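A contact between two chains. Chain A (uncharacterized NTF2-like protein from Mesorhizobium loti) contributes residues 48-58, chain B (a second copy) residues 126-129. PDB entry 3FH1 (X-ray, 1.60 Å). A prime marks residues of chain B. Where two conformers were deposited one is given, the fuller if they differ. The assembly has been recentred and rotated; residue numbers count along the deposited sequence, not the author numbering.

Chain A 48-58: IENTVPAPDGA
Chain B 126-129: YVKG

The C-terminal tail of chain B docks into a loop of chain A, and the two stretches bury 352 Å² between them, both sides summed. Lys128′ accounts for 136 Å² and Gly129′ for 63 Å²; on chain A the cover is spread thinly, with Thr51 and Ala54 giving 36 Å² each.

Chain A leaves its strand after Glu49 and turns back on itself. Backbone bonds from Asn50 N to Ala58 O (3.0 Å), Ala58 N to Val52 O (3.0 Å) and Gly57 N to Pro53 O (2.9 Å) close the loop, and cis peptides precede both Pro53 and Pro55. Chain B is extended, with phi/psi of -139/168 at Val127′ and -72/142 at Lys128′. The register sets Val52 CA 5.0 Å from Gly129′ CA and Ala54 CA 4.8 Å from Lys128′ CA.

Gly129′ is held at both ends by main-chain polar groups. Its N donates to Thr51 O (2.8 Å, 164°), and its terminal OXT accepts from Ala54 N (2.7 Å, 169°); both bonds are nearly linear. Thr51 O also receives a CA-H...O contact from Lys128′ CA at 3.2 Å.

Lys128′ points its CA-to-CB bond toward chain A. With chi1 and chi2 both m (-59°), then chi3 and chi4 t, the chain runs extended beyond CG along the loop: CG lies 3.6 Å from Pro55 O, and CE 3.4 Å from Asp56 O. The ammonium reaches backbone carbonyls, NZ donating to Asn50 O at 3.1 Å and weakly to Glu49 O at 3.2 Å. One water, 2.7 Å from both Lys128′ NZ and Glu49 OE1, links the two side chains. A long aliphatic stem ending in a donor suits this path.

Gly57, at phi 80°, leaves room for the stem: an ideal CB would lie 3.0 Å from Lys128′ CE and 2.1 Å from Asn50 O, clashing with both.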

# COMPACT_ATOMS: atom_id res chain seq x y z
N ILE A 48 -4.71 -1.11 -13.94
CA ILE A 48 -3.87 -1.79 -12.97
C ILE A 48 -2.43 -1.25 -13.16
O ILE A 48 -1.92 -1.18 -14.29
CB ILE A 48 -3.88 -3.30 -13.21
CG1 ILE A 48 -5.25 -3.87 -12.90
CG2 ILE A 48 -2.79 -4.01 -12.33
CD1 ILE A 48 -5.39 -5.35 -13.38
N GLU A 49 -1.78 -0.90 -12.05
CA GLU A 49 -0.35 -0.60 -12.04
C GLU A 49 0.22 -1.81 -11.35
O GLU A 49 0.11 -1.98 -10.14
CB GLU A 49 -0.05 0.70 -11.34
CG GLU A 49 -0.65 1.89 -12.08
CD GLU A 49 -0.25 3.23 -11.53
OE1 GLU A 49 0.43 3.31 -10.49
OE2 GLU A 49 -0.67 4.25 -12.17
N ASN A 50 0.78 -2.74 -12.12
CA ASN A 50 1.20 -4.02 -11.54
C ASN A 50 2.49 -3.88 -10.73
O ASN A 50 3.23 -2.89 -10.81
CB ASN A 50 1.34 -5.12 -12.62
CG ASN A 50 1.19 -6.59 -12.08
OD1 ASN A 50 0.81 -6.87 -10.93
ND2 ASN A 50 1.51 -7.54 -12.97
N THR A 51 2.78 -4.94 -10.00
CA THR A 51 3.86 -5.00 -9.00
C THR A 51 5.24 -4.93 -9.58
O THR A 51 6.18 -4.56 -8.88
CB THR A 51 3.78 -6.29 -8.20
OG1 THR A 51 3.82 -7.41 -9.12
CG2 THR A 51 2.52 -6.40 -7.33
N VAL A 52 5.34 -5.33 -10.84
CA VAL A 52 6.59 -5.41 -11.57
C VAL A 52 6.43 -4.92 -13.00
O VAL A 52 5.34 -4.91 -13.55
CB VAL A 52 7.13 -6.90 -11.62
CG1 VAL A 52 7.38 -7.37 -10.21
CG2 VAL A 52 6.12 -7.85 -12.30
N PRO A 53 7.54 -4.50 -13.60
CA PRO A 53 8.87 -4.35 -13.06
C PRO A 53 9.15 -2.94 -12.57
O PRO A 53 8.66 -1.97 -13.11
CB PRO A 53 9.75 -4.59 -14.28
CG PRO A 53 8.91 -4.02 -15.40
CD PRO A 53 7.50 -4.19 -15.06
N ALA A 54 10.01 -2.83 -11.57
CA ALA A 54 10.59 -1.55 -11.20
C ALA A 54 11.20 -0.91 -12.46
O ALA A 54 11.72 -1.61 -13.34
CB ALA A 54 11.64 -1.74 -10.13
N PRO A 55 11.23 0.42 -12.51
CA PRO A 55 10.81 1.36 -11.49
C PRO A 55 9.36 1.59 -11.33
O PRO A 55 8.94 1.92 -10.22
CB PRO A 55 11.47 2.65 -11.94
CG PRO A 55 11.52 2.54 -13.43
CD PRO A 55 11.84 1.10 -13.69
N ASP A 56 8.58 1.44 -12.38
CA ASP A 56 7.20 1.96 -12.41
C ASP A 56 6.06 0.98 -12.20
O ASP A 56 4.93 1.36 -11.84
CB ASP A 56 6.96 2.67 -13.75
CG ASP A 56 7.78 3.90 -13.92
OD1 ASP A 56 8.01 4.60 -12.92
OD2 ASP A 56 8.26 4.18 -15.05
N GLY A 57 6.34 -0.30 -12.49
CA GLY A 57 5.34 -1.32 -12.63
C GLY A 57 4.71 -1.21 -14.02
O GLY A 57 4.54 -0.10 -14.50
N ALA A 58 4.42 -2.33 -14.67
CA ALA A 58 3.71 -2.28 -15.92
C ALA A 58 2.37 -1.61 -15.64
O ALA A 58 2.05 -1.34 -14.47
CB ALA A 58 3.51 -3.69 -16.46
N TYR B 126 6.38 -0.98 0.85
CA TYR B 126 6.46 -1.85 -0.32
C TYR B 126 6.93 -1.08 -1.56
O TYR B 126 6.81 0.13 -1.58
CB TYR B 126 5.10 -2.45 -0.62
CG TYR B 126 4.42 -3.20 0.53
CD1 TYR B 126 3.81 -2.53 1.55
CD2 TYR B 126 4.43 -4.57 0.58
CE1 TYR B 126 3.15 -3.22 2.57
CE2 TYR B 126 3.80 -5.27 1.60
CZ TYR B 126 3.17 -4.59 2.62
OH TYR B 126 2.53 -5.27 3.65
N VAL B 127 7.41 -1.81 -2.57
CA VAL B 127 7.98 -1.22 -3.76
C VAL B 127 7.54 -1.97 -5.00
O VAL B 127 7.01 -3.05 -4.91
CB VAL B 127 9.53 -1.23 -3.72
CG1 VAL B 127 10.03 -0.19 -2.72
CG2 VAL B 127 10.09 -2.64 -3.41
N LYS B 128 7.79 -1.40 -6.17
CA LYS B 128 7.74 -2.20 -7.39
C LYS B 128 8.95 -3.09 -7.38
O LYS B 128 10.04 -2.66 -6.96
CB LYS B 128 7.78 -1.28 -8.62
CG LYS B 128 6.62 -0.27 -8.64
CD LYS B 128 5.23 -0.96 -8.63
CE LYS B 128 4.06 0.03 -8.81
NZ LYS B 128 2.68 -0.60 -8.77
N GLY B 129 8.77 -4.32 -7.84
CA GLY B 129 9.80 -5.33 -7.71
C GLY B 129 10.55 -5.65 -8.97
O GLY B 129 11.36 -6.58 -8.84
OXT GLY B 129 10.38 -5.11 -10.08
O HOH W 1 1.33 1.76 -8.48